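Local coordinates for protein neuraminidase (PDB 4GDI) that is a bat influenza neuraminidase-like glycoprotein, predicted to cleave terminal sialic acid but with a diverged putative active site, at residues R146-S150 / E198-C202; S172-I176 / W187-T192; N215-K221 / M258-E264; R222-R226 / I267-D273. One frame throughout, in Å; residues are numbered along the deposited sequence.

Interaction 1: R146-S150 / E198-C202; sequences RLPNS and EYSTC
The loop 146-150 runs alongside 198-202, with end-to-end directions 21° apart. CA atoms come closest at P148-Y199 (4.2 Å) and S150-T201 (5.5 Å). E198 is extended, chi1 and chi2 both m. R146 is m, t, m. The E198 carboxylate meets the R146 guanidinium edge-on in a two-pronged salt bridge: R146 NE to E198 OE1 is 2.8 Å and R146 NH2 to E198 OE2 is 2.9 Å. Y199 takes a left-handed backbone (59/38) and turns the chain through a corner, its CB pointing away from the loop. The chain then runs on extended, with S200 O 3.1 Å from P148 CB. T201 OG1 donates to S150 OG (3.0 Å) and accepts a hydrogen bond from F323 N. At C202 a water bridges the segments: it accepts from C202 N (2.9 Å) and donates to S150 OG (2.7 Å). C202 is disulfide-bonded to C211. This buried contact joins the loop entering one blade to strand 200-205 of the next, a blade-to-blade junction of the neuraminidase beta-propeller.

Interaction 2: S172-I176 / W187-T192; sequences SVHRI and WKQLNT. With NAG (2-acetamido-2-deoxy-beta-D-glucopyranose), chain G.
Strands 173-176 and 187-189 are antiparallel, axes 4.6 Å apart and at 150°. I176 and K188 form a hydrogen-bonded pair: I176 N to K188 O is 2.9 Å, K188 N to I176 O 3.0 Å. R175 and Q189 are a non-hydrogen-bonded pair, CA-CA 4.2 Å. L190 N donates to H174 O (2.9 Å). R175 is m, then extended. Its guanidinium lies flat on W187 (chi1 p), R175 CZ 3.4 Å from the six-membered ring centroid, a cation-pi stack. Q189 (t,t) brings OE1 to R175 NE (3.0 Å) and NH2 (3.1 Å). This is the outer hairpin of a propeller blade. I176 and L190, both m,t, pack toward the next blade, I176 CD1 to L190 CD2 3.7 Å. H174 (m) hydrogen-bonds through NE2 to S172 OG (2.7 Å) and through ND1 to S164. One water accepts from H174 N (2.8 Å), donates to L190 O (2.7 Å) and hydrogen-bonds to T192 OG1 (2.9 Å). N191 (t) carries the N-linked glycan: ND2 to NAG C1 is 1.4 Å.

Interaction 3: N215-K221 / M258-E264; sequences NLWNDAK and MAQEKGE. With CA (calcium ion), chain R.
Two irregular loops of the propeller, 215-221 and 258-264, meet around a calcium site. Closest CA pairs are D219-G263 (3.8 Å) and W217-E264 (4.6 Å). N215 gives its carbonyl O to the calcium at 2.3 Å. Its side chain (chi1 t) shapes the loop: OD1 accepts from W217 N (2.8 Å), an Asx turn, and from N218 N (3.1 Å). N215 ND2 donates to N218 OD1 (2.9 Å). L216 and W217 point their CB away, but their carbonyls face the other loop: E264 CA lies 3.5 Å from L216 O and 3.3 Å from W217 O. N218 is p at chi1, and N218 O lies 3.3 Å from M258 CE. D219 O binds calcium at 2.3 Å. D219 chi1 is t, so OD1 accepts from A259 N (3.0 Å) and, as a second Asx turn, from K221 N (2.7 Å). D219 N gives a weak hydrogen bond to G263 O (3.3 Å). A220 N donates to A259 O (2.8 Å). K221 lays CG 4.1 Å from A259 CB and sends NZ to the carbonyls of K257, P238 and N240. A type II turn, Q260 to G263, brings G263 O to calcium at 2.5 Å. A CB on G263 would clash with D219 N. D245 and G265 add ligands. The last is a water, 2.4 Å from the metal, which donates to K262 O at 2.8 Å.

Interaction 4: R222-R226 / I267-D273; sequences RPLLR and IQGFILD. With NO3 (nitrate ion), chain B.
Segment 222-226 enters the third strand, 224-228, of a propeller blade. Segment 267-273 is loop; the end-to-end directions are 42° apart. The nearest CA atoms, R222 and F270, are 8.0 Å apart, so side chains of 222-226 bridge the gap, to backbone or side chain. R222 (m,t,t) reaches a single carbonyl with two nitrogens: NH1 and NH2 each lie 2.8 Å from I267 O, which also accepts from T214 OG1. The R222 guanidinium face covers the backbone at G269, where a CB would clash with NH2. R222 NH2 has a long, weak ion pair with D245, which also accepts from I267 N. Q268 N donates to O3 of a nitrate (3.1 Å), probably from the crystallisation liquor and also held by R320. Q268 NE2 hydrogen-bonds to P148 O. The middle is apolar: L224 CD2 sits 4.0 Å from I271 CB, while I271 N hydrogen-bonds to T212 OG1. At the far end R226 and D273 (chi1 t) form a two-pronged salt bridge, NE to OD2 2.7 Å and NH2 to OD1 3.0 Å. R226 NH1 makes a salt bridge to E301 OE1 and a hydrogen bond to Q234 OE1. A water lies 2.8 Å from D273 OD2 and 3.2 Å from L225 O. Two arginines thus hold the loop against the blade: R222 through a neutral carbonyl, R226 through D273, with E301 as a second acidic partner.

All four contacts lie in one region of the beta-propeller. Interaction 2 is in the outer hairpin of the blade 153-189 and is nested in sequence within interaction 1, which joins the entry to that blade with the next one, 200-236. Interactions 3 and 4 follow and cross along the chain, joining the loop 215-221 and strand 224-228 of blade 200-236 to the long loop after 233-236. Centres are about 10 Å apart for interactions 1 and 4, and about 13 Å for 1 and 2 and for 3 and 4. Interactions 2 and 3, with centres about 19 Å apart, do not touch. Together the contacts join blade 153-189, blade 200-236 and the calcium-binding loops.

Interaction 1: R146-S150 / E198-C202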
# COMPACT_ATOMS: atom_id res chain seq x y z
N ARG A 146 -22.99 1.48 25.76
CA ARG A 146 -21.61 1.96 25.78
C ARG A 146 -20.63 0.80 25.72
O ARG A 146 -20.66 -0.09 26.56
CB ARG A 146 -21.37 2.79 27.05
CG ARG A 146 -22.35 3.95 27.19
CD ARG A 146 -22.06 4.81 28.40
NE ARG A 146 -22.27 4.18 29.70
CZ ARG A 146 -23.46 3.96 30.27
NH1 ARG A 146 -24.59 4.19 29.61
NH2 ARG A 146 -23.51 3.45 31.50
N LEU A 147 -19.79 0.83 24.70
CA LEU A 147 -18.66 -0.09 24.58
C LEU A 147 -17.39 0.53 25.19
O LEU A 147 -17.25 1.75 25.22
CB LEU A 147 -18.46 -0.46 23.12
CG LEU A 147 -19.59 -1.37 22.62
CD1 LEU A 147 -19.75 -1.39 21.08
CD2 LEU A 147 -19.33 -2.78 23.13
N PRO A 148 -16.46 -0.31 25.68
CA PRO A 148 -15.40 0.25 26.53
C PRO A 148 -14.21 0.93 25.84
O PRO A 148 -13.35 1.47 26.54
CB PRO A 148 -14.91 -0.97 27.31
CG PRO A 148 -15.19 -2.13 26.40
CD PRO A 148 -16.44 -1.79 25.65
N ASN A 149 -14.16 0.92 24.51
CA ASN A 149 -13.05 1.52 23.79
C ASN A 149 -11.72 0.91 24.21
O ASN A 149 -10.75 1.60 24.48
CB ASN A 149 -13.07 3.04 23.94
CG ASN A 149 -14.41 3.63 23.59
OD1 ASN A 149 -14.95 3.39 22.50
ND2 ASN A 149 -15.01 4.34 24.53
N SER A 150 -11.72 -0.41 24.27
CA SER A 150 -10.52 -1.18 24.52
C SER A 150 -10.80 -2.55 23.93
O SER A 150 -11.95 -2.89 23.70
CB SER A 150 -10.27 -1.29 26.02
OG SER A 150 -8.95 -1.73 26.30
N GLU A 198 -17.32 1.93 34.14
CA GLU A 198 -17.18 2.29 32.73
C GLU A 198 -15.77 1.98 32.22
O GLU A 198 -14.84 1.79 33.00
CB GLU A 198 -17.44 3.79 32.53
CG GLU A 198 -18.77 4.30 33.10
CD GLU A 198 -19.99 3.82 32.34
OE1 GLU A 198 -19.89 3.57 31.11
OE2 GLU A 198 -21.05 3.70 32.97
N TYR A 199 -15.64 1.97 30.89
CA TYR A 199 -14.33 1.94 30.24
C TYR A 199 -13.49 0.72 30.62
O TYR A 199 -12.27 0.83 30.78
CB TYR A 199 -13.53 3.19 30.59
CG TYR A 199 -14.24 4.51 30.47
CD1 TYR A 199 -15.30 4.68 29.59
CD2 TYR A 199 -13.84 5.60 31.24
CE1 TYR A 199 -15.93 5.92 29.47
CE2 TYR A 199 -14.47 6.83 31.13
CZ TYR A 199 -15.51 6.99 30.24
OH TYR A 199 -16.12 8.21 30.15
N SER A 200 -14.12 -0.44 30.76
CA SER A 200 -13.39 -1.67 31.05
C SER A 200 -12.22 -1.81 30.11
O SER A 200 -12.39 -1.74 28.90
CB SER A 200 -14.29 -2.90 30.88
OG SER A 200 -15.32 -2.91 31.83
N THR A 201 -11.04 -2.07 30.66
CA THR A 201 -9.90 -2.48 29.87
C THR A 201 -9.38 -3.78 30.48
O THR A 201 -9.20 -3.90 31.70
CB THR A 201 -8.81 -1.37 29.79
OG1 THR A 201 -7.67 -1.83 29.06
CG2 THR A 201 -8.35 -0.93 31.20
N CYS A 202 -9.15 -4.78 29.63
CA CYS A 202 -9.03 -6.16 30.09
C CYS A 202 -7.86 -6.90 29.45
O CYS A 202 -7.35 -6.49 28.40
CB CYS A 202 -10.30 -6.95 29.72
SG CYS A 202 -11.91 -6.24 30.19
O HOH W 1 -8.91 -4.38 26.76

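Interaction 2: S172-I176 / W187-T192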
# COMPACT_ATOMS: atom_id res chain seq x y z
N SER A 172 -25.89 2.96 36.79
CA SER A 172 -25.46 2.31 35.56
C SER A 172 -25.66 0.81 35.61
O SER A 172 -25.68 0.21 36.69
CB SER A 172 -23.99 2.64 35.28
OG SER A 172 -23.18 2.29 36.39
N VAL A 173 -25.80 0.20 34.44
CA VAL A 173 -25.91 -1.25 34.33
C VAL A 173 -24.73 -1.76 33.51
O VAL A 173 -24.33 -1.13 32.53
CB VAL A 173 -27.25 -1.65 33.67
CG1 VAL A 173 -27.33 -3.15 33.47
CG2 VAL A 173 -28.41 -1.16 34.53
N HIS A 174 -24.14 -2.88 33.93
CA HIS A 174 -22.97 -3.43 33.27
C HIS A 174 -23.14 -4.93 33.07
O HIS A 174 -23.50 -5.65 33.99
CB HIS A 174 -21.72 -3.12 34.09
CG HIS A 174 -21.60 -1.68 34.44
ND1 HIS A 174 -21.19 -0.73 33.53
CD2 HIS A 174 -21.94 -1.00 35.56
CE1 HIS A 174 -21.23 0.46 34.09
NE2 HIS A 174 -21.68 0.33 35.33
N ARG A 175 -22.95 -5.37 31.84
CA ARG A 175 -23.12 -6.77 31.48
C ARG A 175 -21.87 -7.32 30.80
O ARG A 175 -21.23 -6.63 30.01
CB ARG A 175 -24.29 -6.90 30.51
CG ARG A 175 -25.63 -6.53 31.08
CD ARG A 175 -26.72 -6.74 30.05
NE ARG A 175 -28.04 -6.62 30.66
CZ ARG A 175 -29.18 -6.84 30.02
NH1 ARG A 175 -29.18 -7.20 28.74
NH2 ARG A 175 -30.33 -6.70 30.67
N ILE A 176 -21.55 -8.58 31.09
CA ILE A 176 -20.59 -9.32 30.29
C ILE A 176 -21.36 -10.02 29.19
O ILE A 176 -22.34 -10.72 29.46
CB ILE A 176 -19.88 -10.42 31.09
CG1 ILE A 176 -19.18 -9.83 32.31
CG2 ILE A 176 -18.86 -11.13 30.18
CD1 ILE A 176 -18.63 -10.89 33.24
N TRP A 187 -25.32 -13.73 28.25
CA TRP A 187 -24.80 -12.58 28.94
C TRP A 187 -25.17 -12.66 30.41
O TRP A 187 -26.06 -13.41 30.81
CB TRP A 187 -25.31 -11.28 28.30
CG TRP A 187 -26.80 -11.18 28.21
CD1 TRP A 187 -27.58 -11.56 27.16
CD2 TRP A 187 -27.68 -10.64 29.19
NE1 TRP A 187 -28.90 -11.30 27.44
CE2 TRP A 187 -28.99 -10.74 28.68
CE3 TRP A 187 -27.49 -10.09 30.46
CZ2 TRP A 187 -30.10 -10.30 29.39
CZ3 TRP A 187 -28.60 -9.66 31.17
CH2 TRP A 187 -29.88 -9.77 30.63
N LYS A 188 -24.44 -11.90 31.21
CA LYS A 188 -24.58 -11.94 32.65
C LYS A 188 -24.55 -10.49 33.11
O LYS A 188 -23.62 -9.75 32.80
CB LYS A 188 -23.44 -12.77 33.23
CG LYS A 188 -23.18 -12.61 34.73
CD LYS A 188 -24.23 -13.28 35.57
CE LYS A 188 -23.73 -14.59 36.15
NZ LYS A 188 -23.59 -15.66 35.13
N GLN A 189 -25.60 -10.05 33.80
CA GLN A 189 -25.59 -8.69 34.34
C GLN A 189 -24.82 -8.73 35.65
O GLN A 189 -25.11 -9.53 36.52
CB GLN A 189 -27.02 -8.18 34.55
CG GLN A 189 -27.11 -6.70 34.89
CD GLN A 189 -28.50 -6.14 34.61
OE1 GLN A 189 -28.99 -6.18 33.47
NE2 GLN A 189 -29.14 -5.61 35.65
N LEU A 190 -23.79 -7.89 35.76
CA LEU A 190 -22.99 -7.82 36.98
C LEU A 190 -23.76 -7.10 38.09
O LEU A 190 -24.47 -6.13 37.82
CB LEU A 190 -21.70 -7.07 36.70
CG LEU A 190 -20.84 -7.64 35.58
CD1 LEU A 190 -19.61 -6.77 35.36
CD2 LEU A 190 -20.47 -9.06 35.92
N ASN A 191 -23.59 -7.54 39.33
CA ASN A 191 -24.09 -6.78 40.47
C ASN A 191 -23.11 -5.67 40.84
O ASN A 191 -22.10 -5.91 41.50
CB ASN A 191 -24.37 -7.69 41.69
CG ASN A 191 -24.86 -6.91 42.91
OD1 ASN A 191 -25.09 -5.70 42.82
ND2 ASN A 191 -25.01 -7.59 44.04
N THR A 192 -23.42 -4.46 40.40
CA THR A 192 -22.55 -3.30 40.62
C THR A 192 -23.22 -2.25 41.51
O THR A 192 -22.90 -1.05 41.45
CB THR A 192 -22.15 -2.66 39.27
OG1 THR A 192 -23.34 -2.33 38.53
CG2 THR A 192 -21.29 -3.63 38.45
C1 NAG G . -25.08 -6.70 45.18
C2 NAG G . -25.50 -7.71 46.25
C3 NAG G . -25.49 -7.14 47.67
C4 NAG G . -24.23 -6.32 47.93
C5 NAG G . -23.92 -5.39 46.75
C6 NAG G . -22.62 -4.63 46.96
C7 NAG G . -26.85 -9.63 45.81
C8 NAG G . -28.19 -10.21 45.43
N2 NAG G . -26.78 -8.31 45.94
O3 NAG G . -25.45 -8.28 48.49
O4 NAG G . -24.38 -5.57 49.12
O5 NAG G . -23.83 -6.17 45.57
O6 NAG G . -21.59 -5.57 47.20
O7 NAG G . -25.87 -10.36 45.98
O HOH W 2 -24.07 0.16 38.98
O HOH W 3 -24.79 -3.78 36.52

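Interaction 3: N215-K221 / M258-E264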
# COMPACT_ATOMS: atom_id res chain seq x y z
N ASN A 215 -14.65 4.37 37.70
CA ASN A 215 -15.86 4.76 38.40
C ASN A 215 -16.04 6.27 38.28
O ASN A 215 -15.30 7.03 38.88
CB ASN A 215 -15.80 4.34 39.87
CG ASN A 215 -17.11 4.58 40.61
OD1 ASN A 215 -17.86 5.50 40.30
ND2 ASN A 215 -17.39 3.73 41.59
N LEU A 216 -17.03 6.69 37.49
CA LEU A 216 -17.25 8.10 37.19
C LEU A 216 -18.18 8.77 38.21
O LEU A 216 -18.45 9.98 38.13
CB LEU A 216 -17.87 8.25 35.79
CG LEU A 216 -17.01 7.81 34.61
CD1 LEU A 216 -17.76 8.07 33.29
CD2 LEU A 216 -15.67 8.53 34.61
N TRP A 217 -18.65 7.98 39.16
CA TRP A 217 -19.68 8.40 40.09
C TRP A 217 -19.09 8.79 41.45
O TRP A 217 -19.10 9.96 41.82
CB TRP A 217 -20.68 7.27 40.26
CG TRP A 217 -21.69 7.49 41.32
CD1 TRP A 217 -22.03 8.68 41.89
CD2 TRP A 217 -22.51 6.50 41.94
NE1 TRP A 217 -23.01 8.49 42.83
CE2 TRP A 217 -23.32 7.16 42.88
CE3 TRP A 217 -22.63 5.11 41.80
CZ2 TRP A 217 -24.24 6.48 43.68
CZ3 TRP A 217 -23.55 4.44 42.58
CH2 TRP A 217 -24.34 5.13 43.51
N ASN A 218 -18.58 7.80 42.17
CA ASN A 218 -18.21 7.98 43.56
C ASN A 218 -16.93 7.27 43.99
O ASN A 218 -16.85 6.79 45.12
CB ASN A 218 -19.35 7.47 44.44
CG ASN A 218 -19.70 6.03 44.13
OD1 ASN A 218 -19.03 5.37 43.32
ND2 ASN A 218 -20.76 5.52 44.76
N ASP A 219 -15.93 7.17 43.11
CA ASP A 219 -14.68 6.51 43.50
C ASP A 219 -13.51 6.99 42.69
O ASP A 219 -13.59 7.13 41.47
CB ASP A 219 -14.80 4.98 43.38
CG ASP A 219 -13.75 4.23 44.21
OD1 ASP A 219 -12.86 4.86 44.83
OD2 ASP A 219 -13.80 2.98 44.23
N ALA A 220 -12.40 7.20 43.39
CA ALA A 220 -11.15 7.58 42.77
C ALA A 220 -10.19 6.39 42.76
O ALA A 220 -9.11 6.46 42.18
CB ALA A 220 -10.53 8.79 43.50
N LYS A 221 -10.57 5.30 43.42
CA LYS A 221 -9.89 4.03 43.18
C LYS A 221 -10.55 3.47 41.94
O LYS A 221 -11.65 3.89 41.57
CB LYS A 221 -10.06 3.07 44.36
CG LYS A 221 -9.00 3.23 45.45
CD LYS A 221 -9.36 2.41 46.69
CE LYS A 221 -8.30 2.55 47.78
NZ LYS A 221 -8.56 1.65 48.93
N MET A 258 -13.50 2.35 49.35
CA MET A 258 -13.49 3.29 48.24
C MET A 258 -12.86 4.62 48.63
O MET A 258 -12.96 5.05 49.78
CB MET A 258 -14.93 3.52 47.77
CG MET A 258 -15.56 2.27 47.20
SD MET A 258 -17.35 2.35 46.96
CE MET A 258 -17.48 3.58 45.68
N ALA A 259 -12.18 5.24 47.68
CA ALA A 259 -11.62 6.58 47.86
C ALA A 259 -12.61 7.60 47.31
O ALA A 259 -12.59 7.94 46.13
CB ALA A 259 -10.29 6.69 47.15
N GLN A 260 -13.50 8.08 48.16
CA GLN A 260 -14.59 8.92 47.67
C GLN A 260 -14.19 10.37 47.44
O GLN A 260 -14.89 11.09 46.74
CB GLN A 260 -15.79 8.82 48.61
CG GLN A 260 -16.02 7.39 49.07
CD GLN A 260 -17.49 7.00 49.11
OE1 GLN A 260 -18.07 6.62 48.09
NE2 GLN A 260 -18.09 7.07 50.29
N GLU A 261 -13.05 10.80 47.97
CA GLU A 261 -12.60 12.18 47.72
C GLU A 261 -12.36 12.39 46.23
O GLU A 261 -11.46 11.77 45.64
CB GLU A 261 -11.32 12.52 48.51
CG GLU A 261 -10.95 14.01 48.43
CD GLU A 261 -9.55 14.34 48.96
OE1 GLU A 261 -8.86 13.43 49.48
OE2 GLU A 261 -9.13 15.51 48.83
N LYS A 262 -13.16 13.26 45.62
CA LYS A 262 -13.07 13.58 44.20
C LYS A 262 -13.28 12.33 43.34
O LYS A 262 -12.62 12.13 42.33
CB LYS A 262 -11.74 14.25 43.87
CG LYS A 262 -11.66 15.67 44.43
CD LYS A 262 -10.23 16.12 44.64
CE LYS A 262 -9.68 16.87 43.44
NZ LYS A 262 -8.22 17.16 43.59
N GLY A 263 -14.23 11.51 43.76
CA GLY A 263 -14.52 10.26 43.08
C GLY A 263 -15.33 10.47 41.83
O GLY A 263 -15.38 9.60 40.96
N GLU A 264 -15.98 11.63 41.73
CA GLU A 264 -16.81 11.92 40.57
C GLU A 264 -15.90 12.18 39.39
O GLU A 264 -14.82 12.74 39.54
CB GLU A 264 -17.70 13.14 40.82
CG GLU A 264 -18.79 13.30 39.79
CD GLU A 264 -19.65 14.54 40.03
OE1 GLU A 264 -19.51 15.18 41.10
OE2 GLU A 264 -20.47 14.88 39.14
CA CA R . -13.68 8.48 39.57
O HOH W 4 -12.19 10.20 40.41

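Interaction 4: R222-R226 / I267-D273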
# COMPACT_ATOMS: atom_id res chain seq x y z
N ARG A 222 -9.88 2.53 41.28
CA ARG A 222 -10.48 1.86 40.12
C ARG A 222 -10.99 0.51 40.57
O ARG A 222 -10.22 -0.28 41.11
CB ARG A 222 -9.46 1.69 39.01
CG ARG A 222 -8.89 3.00 38.51
CD ARG A 222 -7.92 2.77 37.38
NE ARG A 222 -7.40 4.01 36.81
CZ ARG A 222 -8.08 4.79 35.97
NH1 ARG A 222 -9.32 4.47 35.63
NH2 ARG A 222 -7.52 5.89 35.49
N PRO A 223 -12.28 0.25 40.38
CA PRO A 223 -12.81 -1.09 40.67
C PRO A 223 -12.25 -2.12 39.69
O PRO A 223 -11.91 -1.80 38.54
CB PRO A 223 -14.32 -0.92 40.46
CG PRO A 223 -14.44 0.19 39.47
CD PRO A 223 -13.28 1.13 39.74
N LEU A 224 -12.15 -3.36 40.14
CA LEU A 224 -11.58 -4.43 39.34
C LEU A 224 -12.55 -5.57 39.16
O LEU A 224 -13.30 -5.92 40.07
CB LEU A 224 -10.32 -4.97 40.01
CG LEU A 224 -9.26 -3.90 40.22
CD1 LEU A 224 -8.13 -4.44 41.06
CD2 LEU A 224 -8.74 -3.40 38.87
N LEU A 225 -12.51 -6.18 37.99
CA LEU A 225 -13.38 -7.29 37.70
C LEU A 225 -12.53 -8.50 37.33
O LEU A 225 -11.57 -8.38 36.57
CB LEU A 225 -14.34 -6.92 36.57
CG LEU A 225 -15.18 -8.04 35.96
CD1 LEU A 225 -16.26 -8.55 36.91
CD2 LEU A 225 -15.79 -7.54 34.64
N ARG A 226 -12.87 -9.65 37.89
CA ARG A 226 -12.24 -10.92 37.52
C ARG A 226 -13.37 -11.85 37.16
O ARG A 226 -14.32 -12.00 37.93
CB ARG A 226 -11.48 -11.52 38.71
CG ARG A 226 -10.35 -10.64 39.23
CD ARG A 226 -10.08 -10.94 40.70
NE ARG A 226 -9.00 -10.13 41.23
CZ ARG A 226 -8.66 -10.10 42.51
NH1 ARG A 226 -9.33 -10.81 43.40
NH2 ARG A 226 -7.64 -9.35 42.90
N ILE A 267 -11.12 8.81 34.23
CA ILE A 267 -10.52 8.60 32.93
C ILE A 267 -10.08 7.14 32.81
O ILE A 267 -9.64 6.54 33.79
CB ILE A 267 -9.33 9.56 32.73
CG1 ILE A 267 -8.91 9.57 31.25
CG2 ILE A 267 -8.19 9.19 33.65
CD1 ILE A 267 -7.95 10.67 30.87
N GLN A 268 -10.27 6.55 31.63
CA GLN A 268 -9.91 5.14 31.41
C GLN A 268 -8.48 4.86 31.85
O GLN A 268 -7.55 5.60 31.50
CB GLN A 268 -10.06 4.79 29.93
CG GLN A 268 -9.93 3.30 29.61
CD GLN A 268 -10.57 2.96 28.26
OE1 GLN A 268 -10.66 3.82 27.38
NE2 GLN A 268 -11.02 1.73 28.11
N GLY A 269 -8.31 3.78 32.60
CA GLY A 269 -7.00 3.36 33.07
C GLY A 269 -6.97 1.90 33.51
O GLY A 269 -8.00 1.22 33.51
N PHE A 270 -5.80 1.43 33.90
CA PHE A 270 -5.58 0.00 34.14
C PHE A 270 -4.78 -0.29 35.41
O PHE A 270 -3.98 0.54 35.85
CB PHE A 270 -4.85 -0.61 32.94
CG PHE A 270 -3.42 -0.14 32.78
CD1 PHE A 270 -2.39 -0.78 33.42
CD2 PHE A 270 -3.12 0.94 31.95
CE1 PHE A 270 -1.07 -0.36 33.26
CE2 PHE A 270 -1.80 1.37 31.78
CZ PHE A 270 -0.78 0.72 32.44
N ILE A 271 -5.02 -1.48 35.96
CA ILE A 271 -4.22 -2.07 37.04
C ILE A 271 -3.91 -3.51 36.63
O ILE A 271 -4.82 -4.27 36.32
CB ILE A 271 -5.01 -2.09 38.38
CG1 ILE A 271 -5.23 -0.66 38.89
CG2 ILE A 271 -4.31 -2.96 39.43
CD1 ILE A 271 -5.92 -0.58 40.23
N LEU A 272 -2.63 -3.87 36.57
CA LEU A 272 -2.27 -5.27 36.33
C LEU A 272 -2.53 -6.07 37.59
O LEU A 272 -1.78 -5.98 38.56
CB LEU A 272 -0.82 -5.40 35.90
CG LEU A 272 -0.38 -6.78 35.39
CD1 LEU A 272 -1.17 -7.18 34.16
CD2 LEU A 272 1.11 -6.79 35.07
N ASP A 273 -3.58 -6.88 37.54
CA ASP A 273 -4.14 -7.54 38.70
C ASP A 273 -3.53 -8.94 38.85
O ASP A 273 -4.20 -9.95 38.63
CB ASP A 273 -5.66 -7.59 38.55
CG ASP A 273 -6.36 -8.24 39.72
OD1 ASP A 273 -5.73 -8.45 40.79
OD2 ASP A 273 -7.56 -8.55 39.56
N NO3 B . -12.69 7.71 28.43
O1 NO3 B . -12.44 6.47 27.83
O2 NO3 B . -13.70 8.55 27.90
O3 NO3 B . -11.95 8.12 29.54
O HOH W 5 -8.75 -7.17 37.48